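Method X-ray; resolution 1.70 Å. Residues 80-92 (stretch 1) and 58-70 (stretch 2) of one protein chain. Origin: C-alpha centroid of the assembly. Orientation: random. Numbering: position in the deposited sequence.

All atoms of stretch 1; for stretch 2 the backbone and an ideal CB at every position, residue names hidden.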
# COMPACT_ATOMS: atom_id res chain seq x y z
N VAL A 80 12.41 -0.01 -5.76
CA VAL A 80 11.35 0.96 -5.49
C VAL A 80 11.57 2.13 -6.43
O VAL A 80 12.67 2.31 -6.98
CB VAL A 80 11.34 1.42 -4.02
CG1 VAL A 80 11.08 0.25 -3.06
CG2 VAL A 80 12.64 2.16 -3.67
N PRO A 81 10.54 2.97 -6.63
CA PRO A 81 10.71 4.12 -7.52
C PRO A 81 11.88 5.02 -7.13
O PRO A 81 12.12 5.27 -5.94
CB PRO A 81 9.38 4.85 -7.40
CG PRO A 81 8.40 3.74 -7.17
CD PRO A 81 9.13 2.74 -6.29
N ASP A 82 12.61 5.49 -8.13
CA ASP A 82 13.78 6.34 -7.98
C ASP A 82 13.43 7.71 -8.56
O ASP A 82 13.62 7.95 -9.76
CB ASP A 82 14.99 5.70 -8.67
CG ASP A 82 16.21 6.61 -8.70
OD1 ASP A 82 16.36 7.45 -7.79
OD2 ASP A 82 17.04 6.47 -9.63
N TRP A 83 12.94 8.61 -7.71
CA TRP A 83 12.44 9.90 -8.17
C TRP A 83 13.60 10.78 -8.60
O TRP A 83 14.28 11.39 -7.76
CB TRP A 83 11.62 10.58 -7.08
CG TRP A 83 10.32 9.93 -6.77
CD1 TRP A 83 9.87 8.73 -7.25
CD2 TRP A 83 9.29 10.43 -5.92
NE1 TRP A 83 8.63 8.46 -6.74
CE2 TRP A 83 8.24 9.50 -5.93
CE3 TRP A 83 9.15 11.60 -5.15
CZ2 TRP A 83 7.07 9.67 -5.18
CZ3 TRP A 83 7.98 11.78 -4.42
CH2 TRP A 83 6.95 10.82 -4.45
N ARG A 84 13.85 10.87 -9.90
CA ARG A 84 14.93 11.72 -10.38
C ARG A 84 14.50 13.16 -10.57
O ARG A 84 15.36 14.04 -10.69
CB ARG A 84 15.50 11.16 -11.68
CG ARG A 84 15.66 9.65 -11.68
CD ARG A 84 17.00 9.23 -11.11
NE ARG A 84 17.45 7.95 -11.65
CZ ARG A 84 17.93 7.78 -12.88
NH1 ARG A 84 18.03 8.81 -13.70
NH2 ARG A 84 18.31 6.57 -13.29
N ILE A 85 13.19 13.41 -10.64
CA ILE A 85 12.60 14.74 -10.66
C ILE A 85 11.48 14.73 -9.62
O ILE A 85 10.63 13.83 -9.62
CB ILE A 85 12.05 15.11 -12.05
CG1 ILE A 85 13.16 15.06 -13.13
CG2 ILE A 85 11.41 16.50 -12.04
CD1 ILE A 85 12.61 14.90 -14.52
N SER A 86 11.50 15.71 -8.70
CA SER A 86 10.45 15.85 -7.68
C SER A 86 10.18 17.34 -7.45
O SER A 86 10.90 18.00 -6.70
CB SER A 86 10.82 15.15 -6.39
OG SER A 86 9.73 15.18 -5.49
N THR A 87 9.12 17.85 -8.09
CA THR A 87 8.77 19.27 -8.03
C THR A 87 7.26 19.40 -7.85
O THR A 87 6.52 18.42 -7.89
CB THR A 87 9.20 20.03 -9.30
OG1 THR A 87 8.38 19.62 -10.39
CG2 THR A 87 10.67 19.77 -9.64
N SER A 88 6.81 20.65 -7.69
CA SER A 88 5.38 20.93 -7.54
C SER A 88 4.58 20.46 -8.74
O SER A 88 3.41 20.06 -8.59
CB SER A 88 5.16 22.43 -7.33
OG SER A 88 5.64 22.86 -6.07
N GLU A 89 5.15 20.55 -9.95
CA GLU A 89 4.44 20.25 -11.19
C GLU A 89 4.83 18.91 -11.81
O GLU A 89 4.16 18.48 -12.77
CB GLU A 89 4.65 21.37 -12.23
CG GLU A 89 6.10 21.66 -12.61
CD GLU A 89 6.24 22.67 -13.76
OE1 GLU A 89 5.23 23.30 -14.16
OE2 GLU A 89 7.36 22.82 -14.28
N LEU A 90 5.84 18.21 -11.29
CA LEU A 90 6.19 16.95 -11.94
C LEU A 90 7.08 16.12 -11.05
O LEU A 90 8.13 16.59 -10.58
CB LEU A 90 6.89 17.19 -13.28
CG LEU A 90 7.50 15.96 -13.97
CD1 LEU A 90 6.39 15.08 -14.55
CD2 LEU A 90 8.50 16.37 -15.05
N ILE A 91 6.69 14.85 -10.92
CA ILE A 91 7.47 13.80 -10.30
C ILE A 91 7.75 12.75 -11.38
O ILE A 91 6.81 12.30 -12.05
CB ILE A 91 6.73 13.19 -9.09
CG1 ILE A 91 6.58 14.25 -7.99
CG2 ILE A 91 7.42 11.89 -8.61
CD1 ILE A 91 5.49 13.92 -6.93
N ALA A 92 9.01 12.39 -11.57
CA ALA A 92 9.34 11.47 -12.66
C ALA A 92 10.37 10.44 -12.22
O ALA A 92 11.32 10.77 -11.51
CB ALA A 92 9.89 12.22 -13.88
N UNK A 58 -1.88 17.70 -2.61
CA UNK A 58 -1.30 16.36 -2.65
C UNK A 58 0.21 16.38 -2.43
O UNK A 58 0.83 15.31 -2.32
CB UNK A 58 -1.62 15.69 -3.99
N UNK A 59 0.81 17.57 -2.32
CA UNK A 59 2.26 17.66 -2.32
C UNK A 59 2.86 17.26 -0.97
O UNK A 59 4.01 16.79 -0.93
CB UNK A 59 2.69 19.08 -2.68
N UNK A 60 2.11 17.41 0.12
CA UNK A 60 2.60 16.98 1.43
C UNK A 60 2.81 15.48 1.46
O UNK A 60 3.87 14.99 1.87
CB UNK A 60 1.63 17.40 2.53
N UNK A 61 1.81 14.71 0.99
CA UNK A 61 1.96 13.25 0.98
C UNK A 61 3.08 12.82 0.04
O UNK A 61 3.81 11.87 0.32
CB UNK A 61 0.65 12.58 0.57
N UNK A 62 3.24 13.55 -1.07
CA UNK A 62 4.32 13.24 -2.01
C UNK A 62 5.68 13.55 -1.43
O UNK A 62 6.65 12.83 -1.70
CB UNK A 62 4.13 14.02 -3.31
N UNK A 63 5.79 14.60 -0.61
CA UNK A 63 7.09 14.92 -0.04
C UNK A 63 7.53 13.86 0.96
O UNK A 63 8.70 13.47 1.00
CB UNK A 63 7.05 16.29 0.63
N UNK A 64 6.59 13.39 1.80
CA UNK A 64 6.91 12.32 2.75
C UNK A 64 7.32 11.07 2.00
O UNK A 64 8.32 10.42 2.33
CB UNK A 64 5.72 12.02 3.67
N UNK A 65 6.53 10.70 0.98
CA UNK A 65 6.82 9.52 0.18
C UNK A 65 8.18 9.63 -0.49
O UNK A 65 8.93 8.64 -0.54
CB UNK A 65 5.73 9.31 -0.87
N UNK A 66 8.54 10.82 -0.97
CA UNK A 66 9.84 10.99 -1.57
C UNK A 66 10.97 10.78 -0.58
O UNK A 66 11.98 10.16 -0.90
CB UNK A 66 9.95 12.38 -2.19
N UNK A 67 10.81 11.31 0.63
CA UNK A 67 11.84 11.11 1.65
C UNK A 67 11.94 9.64 2.03
O UNK A 67 13.03 9.12 2.23
CB UNK A 67 11.54 11.96 2.89
N UNK A 68 10.79 8.96 2.12
CA UNK A 68 10.80 7.54 2.45
C UNK A 68 11.52 6.74 1.37
O UNK A 68 12.38 5.90 1.67
CB UNK A 68 9.37 7.02 2.63
N UNK A 69 11.18 6.99 0.10
CA UNK A 69 11.80 6.24 -1.00
C UNK A 69 13.31 6.45 -1.04
O UNK A 69 14.07 5.51 -1.31
CB UNK A 69 11.18 6.65 -2.34
N UNK A 70 13.77 7.68 -0.78
CA UNK A 70 15.20 7.96 -0.82
C UNK A 70 15.96 7.17 0.24
O UNK A 70 17.02 6.61 -0.04
CB UNK A 70 15.45 9.46 -0.63

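Stretch 2 is largely helical, and the side it presents to stretch 1 recurs every three to four residues: 59, 62, 65 and 66, 69. The rule to be read is how much room each of these positions has before it meets the turn, the indole of Trp 83 or the segment that begins at Val 80.

Position 58 precedes that side, and its ideal CB has nothing of stretch 1 within 5.5 Å; the visible atoms barely constrain the choice. It is Val 58, which makes no contact here.

At position 59 the CA-to-CB bond points toward stretch 1, yet the ideal CB is still short of it. A side chain must reach to touch the turn around Ser 88, so a long aliphatic or a flexible polar chain would serve. The residue is Leu 59, chi1 m and chi2 t. Its CD2 lies 3.8 Å from Ser 88 O and its CD1 3.9 Å from Ser 88 OG, packing a methyl-bearing end against a mostly polar turn.

Positions 60 and 61 are out of reach of stretch 1, whose atoms therefore leave the choice open; they are Glu 60 and Arg 61.

Position 62 is closer in. Its CB points sideways, with the ideal CB 3.9 Å from Ile 91 CD1 and 4.4 Å from Trp 83 CH2, so a small apolar group already makes contact. Ala 62 does so with its single methyl, CB, 3.9 Å from Ile 91 CD1. Its backbone matters too: Trp 83 CZ3 comes to 3.2 Å from Ala 62 O, which lies at the edge of the ring while accepting the helical bond from N of position 66.

Positions 63 and 64 point away, leaving the choice open; they are Ala 63 and Val 64.

Position 65 points toward the indole, its ideal CB 4.1 Å from Trp 83 CH2. An apolar chain could pack here, as could a longer one skirting the ring. Glu 65 is extended, chi1 and chi2 both t, and its OE1 sits 3.5 Å from Trp 83 CH2, at the ring edge; this oxygen is hydrogen-bonded elsewhere in the structure.

Position 66 is the strictest. An ideal CB would stand 3.0 Å from Trp 83 CZ3, too tight for carbon against carbon, although the backbone angles are ordinary helical ones. The geometry therefore favours glycine, and Gly 66 lets its CA approach CZ3 of Trp 83 to 3.5 Å.

Position 67 points away and 68 is out of reach, with nothing of stretch 1 within 5.5 Å of either ideal CB, so many side chains would suit; they are Arg 67 and Leu 68.

Position 69 points toward a pocket lined by Val 80, Pro 81 and Trp 83, which calls for a branched or bulky apolar side chain. Leu 69, chi1 m and chi2 t, fills it. Its CD1 lies over one face of the indole in a CH-pi contact, 3.7 Å from the centroid of the five-membered ring, while its CD2 reaches Val 80 CB at 3.9 Å.

Position 70 points sideways with no neighbour in stretch 1, and Ala 70 asks nothing of it.

Stretch 2 58-70: VLERAAVEGRLLA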
# COMPACT_ATOMS: atom_id res chain seq x y z
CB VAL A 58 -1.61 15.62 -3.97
CG1 VAL A 58 -3.11 15.64 -4.25
CG2 VAL A 58 -0.81 16.22 -5.14
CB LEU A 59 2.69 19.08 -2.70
CG LEU A 59 2.39 19.40 -4.16
CD1 LEU A 59 2.67 20.86 -4.45
CD2 LEU A 59 3.17 18.49 -5.11
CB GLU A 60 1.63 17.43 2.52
CG GLU A 60 2.19 17.33 3.93
CD GLU A 60 1.16 17.65 4.99
OE1 GLU A 60 1.36 17.26 6.16
OE2 GLU A 60 0.12 18.27 4.67
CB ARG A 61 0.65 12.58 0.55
CG ARG A 61 -0.57 12.92 1.36
CD ARG A 61 -1.46 11.71 1.60
NE ARG A 61 -2.23 11.89 2.82
CZ ARG A 61 -1.94 11.33 3.98
NH1 ARG A 61 -0.89 10.52 4.10
NH2 ARG A 61 -2.70 11.56 5.03
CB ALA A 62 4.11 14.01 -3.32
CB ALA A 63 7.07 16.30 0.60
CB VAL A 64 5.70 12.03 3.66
CG1 VAL A 64 5.96 10.78 4.52
CG2 VAL A 64 5.39 13.22 4.55
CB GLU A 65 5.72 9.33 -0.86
CG GLU A 65 5.97 8.20 -1.85
CD GLU A 65 4.88 8.07 -2.88
OE1 GLU A 65 4.19 9.08 -3.15
OE2 GLU A 65 4.71 6.97 -3.43
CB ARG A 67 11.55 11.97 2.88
CG ARG A 67 11.81 13.47 2.67
CD ARG A 67 11.74 14.26 3.99
NE ARG A 67 10.37 14.35 4.51
CZ ARG A 67 9.50 15.31 4.21
NH1 ARG A 67 9.82 16.27 3.36
NH2 ARG A 67 8.29 15.30 4.75
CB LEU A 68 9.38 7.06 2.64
CG LEU A 68 9.31 5.57 2.94
CD1 LEU A 68 9.88 5.31 4.31
CD2 LEU A 68 7.88 5.16 2.85
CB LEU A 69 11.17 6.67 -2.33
CG LEU A 69 9.74 6.20 -2.58
CD1 LEU A 69 9.17 6.86 -3.85
CD2 LEU A 69 9.72 4.68 -2.69
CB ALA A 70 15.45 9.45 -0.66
O HOH W 1 14.90 6.04 -4.18
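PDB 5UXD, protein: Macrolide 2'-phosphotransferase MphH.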